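Local structure of SnoaL-like domain-containing protein (Silicibacter pomeroyi, 3FLJ) at residues Asp102-Leu108 / Phe120-Pro126; His70-Val74 / Ala136-Arg140; His21-Met27 / Ile109-Gly115; Val98-Ala103 / Lys128-Leu133. The protein is of unknown function but carries a SnoaL-like domain of cystatin-like fold, whose relatives commonly bind small molecules in a pocket over the sheet. All blocks are in the same frame, centred on the assembly; numbering follows the deposited sequence.

Contact 1 of 4, residues Asp102-Leu108 / Phe120-Pro126; sequences DAVGVDL and FEVVMRP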
loop_
_atom_site.group_PDB
_atom_site.type_symbol
_atom_site.label_atom_id
_atom_site.label_comp_id
_atom_site.label_asym_id
_atom_site.label_seq_id
_atom_site.Cartn_x
_atom_site.Cartn_y
_atom_site.Cartn_z
ATOM N N ASP A 102 5.477 -2.801 14.339
ATOM C CA ASP A 102 5.552 -3.474 13.041
ATOM C C ASP A 102 4.849 -2.658 11.966
ATOM O O ASP A 102 3.863 -1.964 12.248
ATOM C CB ASP A 102 4.890 -4.860 13.097
ATOM C CG ASP A 102 5.618 -5.805 14.011
ATOM O OD1 ASP A 102 6.780 -6.130 13.696
ATOM O OD2 ASP A 102 5.027 -6.226 15.029
ATOM N N ALA A 103 5.350 -2.769 10.730
ATOM C CA ALA A 103 4.748 -2.122 9.557
ATOM C C ALA A 103 4.866 -2.993 8.309
ATOM O O ALA A 103 5.828 -3.758 8.181
ATOM C CB ALA A 103 5.399 -0.758 9.282
ATOM N N VAL A 104 3.858 -2.889 7.441
ATOM C CA VAL A 104 3.853 -3.461 6.090
ATOM C C VAL A 104 3.510 -2.302 5.138
ATOM O O VAL A 104 2.651 -1.470 5.451
ATOM C CB VAL A 104 2.845 -4.628 5.943
ATOM C CG1 VAL A 104 2.740 -5.103 4.498
ATOM C CG2 VAL A 104 3.265 -5.790 6.848
ATOM N N GLY A 105 4.182 -2.248 3.995
ATOM C CA GLY A 105 3.924 -1.223 2.993
ATOM C C GLY A 105 4.185 -1.666 1.578
ATOM O O GLY A 105 4.589 -2.804 1.353
ATOM N N VAL A 106 3.870 -0.765 0.643
ATOM C CA VAL A 106 4.134 -0.932 -0.793
ATOM C C VAL A 106 4.737 0.353 -1.377
ATOM O O VAL A 106 4.200 1.436 -1.144
ATOM C CB VAL A 106 2.858 -1.288 -1.606
ATOM C CG1 VAL A 106 3.169 -1.361 -3.151
ATOM C CG2 VAL A 106 2.269 -2.606 -1.111
ATOM N N ASP A 107 5.848 0.207 -2.109
ATOM C CA ASP A 107 6.432 1.287 -2.916
ATOM C C ASP A 107 5.792 1.152 -4.300
ATOM O O ASP A 107 6.054 0.172 -5.005
ATOM C CB ASP A 107 7.963 1.149 -3.035
ATOM C CG ASP A 107 8.684 1.277 -1.693
ATOM O OD1 ASP A 107 8.225 2.039 -0.810
ATOM O OD2 ASP A 107 9.746 0.645 -1.543
ATOM N N LEU A 108 4.945 2.116 -4.673
ATOM C CA LEU A 108 4.284 2.145 -5.989
ATOM C C LEU A 108 5.193 2.948 -6.907
ATOM O O LEU A 108 5.332 4.166 -6.727
ATOM C CB LEU A 108 2.890 2.761 -5.911
ATOM C CG LEU A 108 1.855 1.961 -5.115
ATOM C CD1 LEU A 108 0.625 2.824 -4.787
ATOM C CD2 LEU A 108 1.467 0.672 -5.872
ATOM N N PHE A 120 7.020 7.796 -7.219
ATOM C CA PHE A 120 7.342 6.903 -6.099
ATOM C C PHE A 120 6.311 7.274 -5.016
ATOM O O PHE A 120 6.443 8.310 -4.360
ATOM C CB PHE A 120 8.794 7.196 -5.672
ATOM C CG PHE A 120 9.436 6.160 -4.756
ATOM C CD1 PHE A 120 8.737 5.492 -3.728
ATOM C CD2 PHE A 120 10.819 5.926 -4.866
ATOM C CE1 PHE A 120 9.386 4.566 -2.895
ATOM C CE2 PHE A 120 11.474 4.998 -4.024
ATOM C CZ PHE A 120 10.748 4.325 -3.033
ATOM N N GLU A 121 5.282 6.437 -4.862
ATOM C CA GLU A 121 4.183 6.657 -3.918
ATOM C C GLU A 121 4.169 5.524 -2.896
ATOM O O GLU A 121 4.155 4.354 -3.288
ATOM C CB GLU A 121 2.880 6.727 -4.703
ATOM C CG GLU A 121 1.645 7.059 -3.865
ATOM C CD GLU A 121 0.469 7.465 -4.723
ATOM O OE1 GLU A 121 0.394 7.054 -5.895
ATOM O OE2 GLU A 121 -0.381 8.216 -4.232
ATOM N N VAL A 122 4.170 5.869 -1.599
ATOM C CA VAL A 122 4.249 4.879 -0.518
ATOM C C VAL A 122 2.930 4.782 0.248
ATOM O O VAL A 122 2.405 5.793 0.717
ATOM C CB VAL A 122 5.410 5.179 0.444
ATOM C CG1 VAL A 122 5.491 4.112 1.591
ATOM C CG2 VAL A 122 6.733 5.247 -0.307
ATOM N N VAL A 123 2.407 3.556 0.356
ATOM C CA VAL A 123 1.190 3.226 1.135
ATOM C C VAL A 123 1.636 2.243 2.233
ATOM O O VAL A 123 2.547 1.447 2.005
ATOM C CB VAL A 123 0.034 2.660 0.247
ATOM C CG1 VAL A 123 -0.539 3.749 -0.657
ATOM C CG2 VAL A 123 0.483 1.488 -0.607
HETATM N N MSE A 124 1.028 2.330 3.419
HETATM C CA MSE A 124 1.403 1.512 4.576
HETATM C C MSE A 124 0.258 1.134 5.497
HETATM O O MSE A 124 -0.856 1.666 5.389
HETATM C CB MSE A 124 2.440 2.268 5.439
HETATM C CG MSE A 124 3.858 2.141 5.017
HETATM SE SE MSE A 124 4.964 3.142 6.306
HETATM C CE MSE A 124 4.721 2.278 7.931
ATOM N N ARG A 125 0.581 0.189 6.390
ATOM C CA ARG A 125 -0.263 -0.242 7.516
ATOM C C ARG A 125 0.673 -0.622 8.688
ATOM O O ARG A 125 1.839 -0.945 8.437
ATOM C CB ARG A 125 -1.138 -1.442 7.131
ATOM C CG ARG A 125 -0.377 -2.733 6.813
ATOM C CD ARG A 125 -1.289 -3.862 6.356
ATOM N NE ARG A 125 -2.229 -4.231 7.420
ATOM C CZ ARG A 125 -2.016 -5.112 8.410
ATOM N NH1 ARG A 125 -0.955 -5.926 8.451
ATOM N NH2 ARG A 125 -2.964 -5.283 9.329
ATOM N N PRO A 126 0.192 -0.571 9.944
ATOM C CA PRO A 126 -1.082 -0.095 10.463
ATOM C C PRO A 126 -1.005 1.419 10.758
ATOM O O PRO A 126 0.101 1.990 10.782
ATOM C CB PRO A 126 -1.225 -0.893 11.754
ATOM C CG PRO A 126 0.182 -0.941 12.267
ATOM C CD PRO A 126 1.014 -1.146 11.029
#

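Contact 2 of 4, residues His70-Val74 / Ala136-Arg140; sequences HVGQV and AMNAR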
loop_
_atom_site.group_PDB
_atom_site.type_symbol
_atom_site.label_atom_id
_atom_site.label_comp_id
_atom_site.label_asym_id
_atom_site.label_seq_id
_atom_site.Cartn_x
_atom_site.Cartn_y
_atom_site.Cartn_z
ATOM N N HIS A 70 16.375 9.499 4.893
ATOM C CA HIS A 70 15.780 9.594 6.244
ATOM C C HIS A 70 14.775 8.482 6.540
ATOM O O HIS A 70 14.769 7.971 7.653
ATOM C CB HIS A 70 15.143 10.968 6.509
ATOM C CG HIS A 70 16.146 12.057 6.729
ATOM N ND1 HIS A 70 17.015 12.048 7.796
ATOM C CD2 HIS A 70 16.406 13.191 6.038
ATOM C CE1 HIS A 70 17.776 13.128 7.753
ATOM N NE2 HIS A 70 17.429 13.837 6.692
ATOM N N VAL A 71 13.934 8.124 5.567
ATOM C CA VAL A 71 12.954 7.019 5.743
ATOM C C VAL A 71 13.692 5.704 6.037
ATOM O O VAL A 71 13.322 4.992 6.974
ATOM C CB VAL A 71 11.979 6.851 4.540
ATOM C CG1 VAL A 71 11.060 5.648 4.744
ATOM C CG2 VAL A 71 11.136 8.104 4.332
ATOM N N GLY A 72 14.734 5.419 5.247
ATOM C CA GLY A 72 15.602 4.242 5.425
ATOM C C GLY A 72 16.267 4.165 6.793
ATOM O O GLY A 72 16.410 3.072 7.349
ATOM N N GLN A 73 16.658 5.327 7.320
ATOM C CA GLN A 73 17.228 5.466 8.659
ATOM C C GLN A 73 16.211 5.159 9.771
ATOM O O GLN A 73 16.571 4.499 10.752
ATOM C CB GLN A 73 17.780 6.885 8.870
ATOM C CG GLN A 73 19.037 7.221 8.057
ATOM C CD GLN A 73 20.342 7.002 8.796
ATOM O OE1 GLN A 73 20.426 6.238 9.766
ATOM N NE2 GLN A 73 21.376 7.694 8.343
ATOM N N VAL A 74 14.976 5.662 9.615
ATOM C CA VAL A 74 13.888 5.425 10.580
ATOM C C VAL A 74 13.538 3.934 10.657
ATOM O O VAL A 74 13.446 3.383 11.762
ATOM C CB VAL A 74 12.611 6.265 10.263
ATOM C CG1 VAL A 74 11.441 5.899 11.192
ATOM C CG2 VAL A 74 12.911 7.758 10.382
ATOM N N ALA A 136 8.754 10.626 13.711
ATOM C CA ALA A 136 10.204 10.450 13.470
ATOM C C ALA A 136 10.715 11.297 12.291
ATOM O O ALA A 136 11.787 11.908 12.390
ATOM C CB ALA A 136 10.566 8.972 13.270
HETATM N N MSE A 137 9.930 11.354 11.213
HETATM C CA MSE A 137 10.275 12.136 10.002
HETATM C C MSE A 137 10.183 13.646 10.220
HETATM O O MSE A 137 11.014 14.380 9.674
HETATM C CB MSE A 137 9.447 11.700 8.777
HETATM C CG MSE A 137 9.783 10.300 8.244
HETATM SE SE MSE A 137 11.612 10.152 7.592
HETATM C CE MSE A 137 11.425 11.417 6.055
ATOM N N ASN A 138 9.186 14.109 10.985
ATOM C CA ASN A 138 9.102 15.532 11.365
ATOM C C ASN A 138 10.396 15.964 12.083
ATOM O O ASN A 138 10.963 16.996 11.740
ATOM C CB ASN A 138 7.910 15.836 12.282
ATOM C CG ASN A 138 6.564 15.740 11.588
ATOM O OD1 ASN A 138 6.449 15.752 10.349
ATOM N ND2 ASN A 138 5.514 15.620 12.405
ATOM N N ALA A 139 10.853 15.144 13.038
ATOM C CA ALA A 139 12.088 15.408 13.791
ATOM C C ALA A 139 13.350 15.457 12.897
ATOM O O ALA A 139 14.148 16.392 12.998
ATOM C CB ALA A 139 12.262 14.382 14.925
ATOM N N ARG A 140 13.495 14.467 12.017
ATOM C CA ARG A 140 14.648 14.383 11.085
ATOM C C ARG A 140 14.732 15.515 10.063
ATOM O O ARG A 140 15.802 16.102 9.876
ATOM C CB ARG A 140 14.647 13.051 10.337
ATOM C CG ARG A 140 15.007 11.906 11.219
ATOM C CD ARG A 140 14.930 10.615 10.479
ATOM N NE ARG A 140 15.675 9.573 11.186
ATOM C CZ ARG A 140 17.006 9.382 11.145
ATOM N NH1 ARG A 140 17.822 10.177 10.432
ATOM N NH2 ARG A 140 17.542 8.382 11.858
#

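Contact 3 of 4, residues His21-Met27 / Ile109-Gly115; sequences HPTIARM and ITLNEGG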
loop_
_atom_site.group_PDB
_atom_site.type_symbol
_atom_site.label_atom_id
_atom_site.label_comp_id
_atom_site.label_asym_id
_atom_site.label_seq_id
_atom_site.Cartn_x
_atom_site.Cartn_y
_atom_site.Cartn_z
ATOM N N HIS A 21 12.840 -5.410 -14.474
ATOM C CA HIS A 21 13.473 -4.173 -14.975
ATOM C C HIS A 21 14.751 -3.910 -14.109
ATOM O O HIS A 21 14.668 -4.017 -12.882
ATOM C CB HIS A 21 12.518 -2.973 -14.899
ATOM C CG HIS A 21 13.019 -1.782 -15.648
ATOM N ND1 HIS A 21 14.046 -0.996 -15.183
ATOM C CD2 HIS A 21 12.666 -1.269 -16.851
ATOM C CE1 HIS A 21 14.315 -0.052 -16.069
ATOM N NE2 HIS A 21 13.479 -0.186 -17.084
ATOM N N PRO A 22 15.914 -3.573 -14.721
ATOM C CA PRO A 22 17.172 -3.315 -13.980
ATOM C C PRO A 22 17.112 -2.299 -12.842
ATOM O O PRO A 22 17.750 -2.500 -11.811
ATOM C CB PRO A 22 18.115 -2.801 -15.069
ATOM C CG PRO A 22 17.631 -3.379 -16.274
ATOM C CD PRO A 22 16.158 -3.462 -16.172
ATOM N N THR A 23 16.401 -1.195 -13.066
ATOM C CA THR A 23 16.165 -0.166 -12.034
ATOM C C THR A 23 15.453 -0.706 -10.803
ATOM O O THR A 23 15.783 -0.307 -9.681
ATOM C CB THR A 23 15.369 1.034 -12.594
ATOM O OG1 THR A 23 16.083 1.563 -13.713
ATOM C CG2 THR A 23 15.168 2.146 -11.533
ATOM N N ILE A 24 14.492 -1.604 -11.025
ATOM C CA ILE A 24 13.735 -2.251 -9.940
ATOM C C ILE A 24 14.665 -3.197 -9.153
ATOM O O ILE A 24 14.611 -3.203 -7.925
ATOM C CB ILE A 24 12.458 -2.975 -10.471
ATOM C CG1 ILE A 24 11.523 -1.973 -11.168
ATOM C CG2 ILE A 24 11.719 -3.737 -9.358
ATOM C CD1 ILE A 24 10.997 -0.833 -10.305
ATOM N N ALA A 25 15.514 -3.959 -9.850
ATOM C CA ALA A 25 16.536 -4.818 -9.202
ATOM C C ALA A 25 17.520 -3.977 -8.352
ATOM O O ALA A 25 17.754 -4.306 -7.181
ATOM C CB ALA A 25 17.308 -5.649 -10.248
ATOM N N ARG A 26 18.039 -2.889 -8.947
ATOM C CA ARG A 26 18.988 -1.990 -8.261
ATOM C C ARG A 26 18.359 -1.287 -7.041
ATOM O O ARG A 26 19.007 -1.143 -6.000
ATOM C CB ARG A 26 19.602 -0.978 -9.255
ATOM C CG ARG A 26 20.685 -0.020 -8.701
ATOM C CD ARG A 26 21.819 -0.720 -7.938
ATOM N NE ARG A 26 22.845 0.233 -7.510
ATOM C CZ ARG A 26 23.794 0.011 -6.587
ATOM N NH1 ARG A 26 23.913 -1.158 -5.935
ATOM N NH2 ARG A 26 24.655 0.996 -6.301
HETATM N N MSE A 27 17.108 -0.867 -7.176
HETATM C CA MSE A 27 16.345 -0.211 -6.104
HETATM C C MSE A 27 16.220 -1.051 -4.818
HETATM O O MSE A 27 16.282 -0.488 -3.723
HETATM C CB MSE A 27 14.954 0.126 -6.657
HETATM C CG MSE A 27 13.991 0.764 -5.778
HETATM SE SE MSE A 27 12.344 0.801 -6.742
HETATM C CE MSE A 27 11.476 1.463 -5.250
ATOM N N ILE A 109 5.793 2.268 -7.886
ATOM C CA ILE A 109 6.785 2.861 -8.786
ATOM C C ILE A 109 6.285 2.934 -10.214
ATOM O O ILE A 109 5.754 1.945 -10.722
ATOM C CB ILE A 109 8.114 2.057 -8.755
ATOM C CG1 ILE A 109 8.710 2.015 -7.335
ATOM C CG2 ILE A 109 9.158 2.631 -9.744
ATOM C CD1 ILE A 109 9.078 3.359 -6.694
ATOM N N THR A 110 6.457 4.109 -10.829
ATOM C CA THR A 110 6.201 4.344 -12.251
ATOM C C THR A 110 7.538 4.794 -12.844
ATOM O O THR A 110 8.110 5.797 -12.385
ATOM C CB THR A 110 5.135 5.410 -12.506
ATOM O OG1 THR A 110 3.991 5.133 -11.686
ATOM C CG2 THR A 110 4.722 5.406 -13.990
ATOM N N LEU A 111 8.044 4.035 -13.821
ATOM C CA LEU A 111 9.296 4.364 -14.512
ATOM C C LEU A 111 8.984 5.190 -15.756
ATOM O O LEU A 111 7.896 5.070 -16.331
ATOM C CB LEU A 111 10.079 3.100 -14.902
ATOM C CG LEU A 111 10.439 2.124 -13.762
ATOM C CD1 LEU A 111 11.094 0.847 -14.322
ATOM C CD2 LEU A 111 11.333 2.773 -12.704
ATOM N N ASN A 112 9.933 6.040 -16.148
ATOM C CA ASN A 112 9.832 6.847 -17.396
ATOM C C ASN A 112 10.488 6.071 -18.557
ATOM O O ASN A 112 11.009 4.969 -18.316
ATOM C CB ASN A 112 10.393 8.279 -17.201
ATOM C CG ASN A 112 11.888 8.331 -16.859
ATOM O OD1 ASN A 112 12.654 7.396 -17.098
ATOM N ND2 ASN A 112 12.299 9.454 -16.293
ATOM N N GLU A 113 10.477 6.642 -19.774
ATOM C CA GLU A 113 11.091 6.048 -20.993
ATOM C C GLU A 113 12.569 5.685 -20.785
ATOM O O GLU A 113 13.052 4.686 -21.307
ATOM C CB GLU A 113 10.955 7.020 -22.193
ATOM C CG GLU A 113 11.471 6.495 -23.557
ATOM C CD GLU A 113 11.324 7.495 -24.704
ATOM O OE1 GLU A 113 10.367 8.293 -24.722
ATOM O OE2 GLU A 113 12.178 7.464 -25.608
ATOM N N GLY A 114 13.281 6.532 -20.035
ATOM C CA GLY A 114 14.698 6.323 -19.709
ATOM C C GLY A 114 14.981 5.288 -18.612
ATOM O O GLY A 114 16.145 5.060 -18.287
ATOM N N GLY A 115 13.943 4.676 -18.028
ATOM C CA GLY A 115 14.094 3.661 -16.989
ATOM C C GLY A 115 14.295 4.166 -15.567
ATOM O O GLY A 115 14.481 3.351 -14.688
#

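Contact 4 of 4, residues Val98-Ala103 / Lys128-Leu133; sequences VGELDA and KTVGAL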
loop_
_atom_site.group_PDB
_atom_site.type_symbol
_atom_site.label_atom_id
_atom_site.label_comp_id
_atom_site.label_asym_id
_atom_site.label_seq_id
_atom_site.Cartn_x
_atom_site.Cartn_y
_atom_site.Cartn_z
ATOM N N VAL A 98 9.153 0.390 12.938
ATOM C CA VAL A 98 9.424 1.778 13.332
ATOM C C VAL A 98 9.510 1.638 14.855
ATOM O O VAL A 98 8.473 1.532 15.534
ATOM C CB VAL A 98 8.332 2.763 12.873
ATOM C CG1 VAL A 98 8.635 4.165 13.372
ATOM C CG2 VAL A 98 8.228 2.756 11.360
ATOM N N GLY A 99 10.747 1.557 15.364
ATOM C CA GLY A 99 11.007 1.288 16.770
ATOM C C GLY A 99 10.564 -0.141 17.048
ATOM O O GLY A 99 10.993 -1.070 16.352
ATOM N N GLU A 100 9.683 -0.303 18.038
ATOM C CA GLU A 100 9.093 -1.613 18.376
ATOM C C GLU A 100 7.804 -1.943 17.601
ATOM O O GLU A 100 7.310 -3.068 17.724
ATOM C CB GLU A 100 8.831 -1.704 19.895
ATOM C CG GLU A 100 10.096 -1.531 20.773
ATOM C CD GLU A 100 11.208 -2.573 20.489
ATOM O OE1 GLU A 100 10.895 -3.736 20.118
ATOM O OE2 GLU A 100 12.403 -2.221 20.639
ATOM N N LEU A 101 7.293 -1.013 16.785
ATOM C CA LEU A 101 6.035 -1.181 16.064
ATOM C C LEU A 101 6.265 -1.784 14.687
ATOM O O LEU A 101 7.109 -1.289 13.944
ATOM C CB LEU A 101 5.332 0.165 15.899
ATOM C CG LEU A 101 4.893 0.930 17.151
ATOM C CD1 LEU A 101 4.366 2.288 16.745
ATOM C CD2 LEU A 101 3.835 0.160 17.944
ATOM N N ASP A 102 5.477 -2.801 14.339
ATOM C CA ASP A 102 5.552 -3.474 13.041
ATOM C C ASP A 102 4.849 -2.658 11.966
ATOM O O ASP A 102 3.863 -1.964 12.248
ATOM C CB ASP A 102 4.890 -4.860 13.097
ATOM C CG ASP A 102 5.618 -5.805 14.011
ATOM O OD1 ASP A 102 6.780 -6.130 13.696
ATOM O OD2 ASP A 102 5.027 -6.226 15.029
ATOM N N ALA A 103 5.350 -2.769 10.730
ATOM C CA ALA A 103 4.748 -2.122 9.557
ATOM C C ALA A 103 4.866 -2.993 8.309
ATOM O O ALA A 103 5.828 -3.758 8.181
ATOM C CB ALA A 103 5.399 -0.758 9.282
ATOM N N LYS A 128 -1.225 3.288 13.530
ATOM C CA LYS A 128 -0.341 3.665 14.668
ATOM C C LYS A 128 1.159 3.745 14.298
ATOM O O LYS A 128 1.860 4.660 14.753
ATOM C CB LYS A 128 -0.566 2.713 15.852
ATOM C CG LYS A 128 0.085 3.086 17.178
ATOM C CD LYS A 128 -0.119 2.018 18.278
ATOM C CE LYS A 128 -1.594 1.855 18.679
ATOM N NZ LYS A 128 -1.813 0.992 19.899
ATOM N N THR A 129 1.627 2.803 13.473
ATOM C CA THR A 129 3.033 2.772 13.015
ATOM C C THR A 129 3.320 3.920 12.032
ATOM O O THR A 129 4.418 4.496 12.071
ATOM C CB THR A 129 3.419 1.418 12.407
ATOM O OG1 THR A 129 3.001 0.367 13.295
ATOM C CG2 THR A 129 4.929 1.326 12.184
ATOM N N VAL A 130 2.352 4.240 11.165
ATOM C CA VAL A 130 2.458 5.394 10.250
ATOM C C VAL A 130 2.565 6.701 11.071
ATOM O O VAL A 130 3.350 7.572 10.713
ATOM C CB VAL A 130 1.315 5.441 9.196
ATOM C CG1 VAL A 130 1.393 6.726 8.353
ATOM C CG2 VAL A 130 1.366 4.165 8.257
ATOM N N GLY A 131 1.787 6.819 12.153
ATOM C CA GLY A 131 1.874 7.958 13.100
ATOM C C GLY A 131 3.268 8.106 13.705
ATOM O O GLY A 131 3.809 9.221 13.772
ATOM N N ALA A 132 3.847 6.970 14.113
ATOM C CA ALA A 132 5.222 6.896 14.630
ATOM C C ALA A 132 6.249 7.329 13.563
ATOM O O ALA A 132 7.174 8.081 13.885
ATOM C CB ALA A 132 5.539 5.493 15.156
ATOM N N LEU A 133 6.080 6.861 12.317
ATOM C CA LEU A 133 6.917 7.289 11.177
ATOM C C LEU A 133 6.824 8.808 10.955
ATOM O O LEU A 133 7.856 9.453 10.798
ATOM C CB LEU A 133 6.560 6.555 9.862
ATOM C CG LEU A 133 7.290 6.929 8.551
ATOM C CD1 LEU A 133 8.803 6.782 8.695
ATOM C CD2 LEU A 133 6.756 6.123 7.340
#

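Contact 1 of 4, residues Asp102-Leu108 / Phe120-Pro126
D107 and F120 lie side by side and point the same way, D107 OD1 at the edge of the phenyl ring, 3.5 Å from F120 CE1. Carboxylate and ring are turned 64° against each other. CG of F120 is anti to its backbone N (chi1 -166°), and this swings the ring to the aspartate. V122 CG2 comes within 3.6 Å of D107 OD1, while D107 OD2 is hydrogen-bonded to the hydroxyl of Y80. With an alanine here the Y80 hydroxyl would probably lose this acceptor, and a gap would open beside the F120 ring edge. Further along this face, A103 CB and the methyl M124 CE are tightly packed at 3.4 Å, the chain of M124 being bent at chi3 (63°). Between A103 and D107, G105 pairs with M124, their CA atoms 4.0 Å apart; a CB on G105 would clash with M124 CG and V123 O. Behind these side chains, three antiparallel hydrogen-bonded pairs, V104 with R125, V106 with V123 and L108 with E121, each make two backbone bonds. L108 N to E121 O is shortest at 2.7 Å. V123 N to V106 O is longest at 3.2 Å. The strand ends at R125; P126, N-cap of helix 127-143, follows a cis peptide bond, its CD 3.2 Å from D102 O. The opposite face meets the second subunit, where V123 packs on its V123 and E121 forms salt bridges with its R125 and R81. The hairpin is flanked by strand 89-98 beside 101-111 and strand 47-50 beside 117-125, with helix 127-143 lying over M124.

Contact 2 of 4, residues His70-Val74 / Ala136-Arg140
R140 reaches out from its helix, extended from CG to NE, and passes V74 in the opposite direction, with V74 CG2 3.4 Å from R140 NE. Its guanidinium then lays one face on Q73, whose CB is offset toward the rim and 3.4 Å from R140 NH2; the two side chains cross at about a right angle. R140 and H70 meet obliquely, ring and guanidinium planes 48° apart. In the plane of the imidazole, at its edge, R140 NH1 donates a weak hydrogen bond of 3.3 Å to H70 ND1. The other ring nitrogen, H70 NE2, is bonded to D144, so the imidazole is held at both nitrogens and its rotation is probably fixed. Beside the arginine the contact is apolar. M137, a selenomethionine folded back at chi2 (-63°) and chi3, crosses V71 at about a right angle and sets its methyl CE 3.7 Å from V71 CG2. V74 CG1 meets A136 CB at 3.8 Å and closes the other end. No hydrogen bond joins the two backbones; the segment axes are 10.2 Å apart at closest approach and run at 127°. Here the C-terminal end of helix 61-74, just before strand 75-76, packs against the later turns of helix 127-143.

Contact 3 of 4, residues His21-Met27 / Ile109-Gly115
H21 lays one face of its imidazole under the L111 methyl CD1, which stands 3.5 Å from the ring centroid and only 8° off the normal, a CH-pi contact almost over the centre. P22 CD covers the opposite face, offset toward the rim. The ring is also anchored in its own plane: T23 N donates to H21 ND1 at 3.2 Å, making H21 the N-cap of helix 22-31, and CG anti to the backbone N (chi1 -168°) folds the imidazole back to this N-H. A serine in its place would probably leave L111 CD1 without the flat surface it rests on and open a gap at the helix start. Next to the cap, T23 OG1 donates a short 2.6 Å hydrogen bond to G115 O, tilted 31° from the carbonyl plane. G115 closes the type I beta turn N112-G115 with positive phi, and a CB on it would be tight against H21 CE1. The N-terminal helix of this cystatin-like fold thus meets the sheet at the hairpin end of strand 101-111. Deeper in, I24 and I109 slide past each other, I24 CD1 4.0 Å from I109 CG2. M27, a fully extended selenomethionine, and I109 meet tip to tip, CE to CD1, tightly packed at 3.4 Å. W90 and L92 of strand 89-98 border the same layer, H21 and I24 touching the former and M27 and I109 the latter.

Contact 4 of 4, residues Val98-Ala103 / Lys128-Leu133
T129 has CG2 anti to its backbone N and OG1 beside that N (chi1 -49°), which turns the hydroxyl to D102 and the methyl to V98 and A103. OG1 donates a 2.7 Å hydrogen bond to D102 O, from 34° out of the carbonyl plane; L101 CB lies 3.5 Å from this same OG1. On the other branch, T129 CG2 is 3.7 Å from V98 CG2, the two side chains sliding past each other in opposite directions, and 3.6 Å from A103 CB. V98, with CG1 anti to its backbone N, sends that branch to A132 CB at 3.8 Å. L101 CD1 meets the same methyl group at 3.8 Å, so A132 sits against both ends of the turn. That turn, V98-L101, is a type II' beta turn joining strands 89-98 and 101-111 into a hairpin; V98 and L101 exchange backbone bonds, V98 N reaching L101 O at 2.8 Å, and G99 takes a positive phi. The hairpin tip thereby packs against the first turns of helix 127-143, strand and helix segments running at 102° to each other. F75 and V74, at the junction of helix 61-74 and strand 75-76, touch both V98 and L133. The D102 side chain leaves its backbone pointing away from the helix and packs on Y55 of the second subunit.

In the fold
Contacts 1, 3 and 4 are strung along strand 101-111, with 3 and 4 far apart at its two ends, their centres about 28 Å from each other. Contact 1 touches both: F120 CG packs on I109 CD1 at 3.4 Å, and M124 SE on L133 CD2 at 3.6 Å. Contact 2 continues the series along helix 127-143, where V74 CG1 lies 3.7 Å from L133 CD1 of contact 4. An unidentified ligand, probably from the crystallisation liquor, lies about 3 Å from the D107 side chain, and such a ligand also lies about 4 Å from that of V71, consistent with a pocket between sheet and helices. Contacts 1, 3 and 4 also meet the second subunit; contact 2 does not.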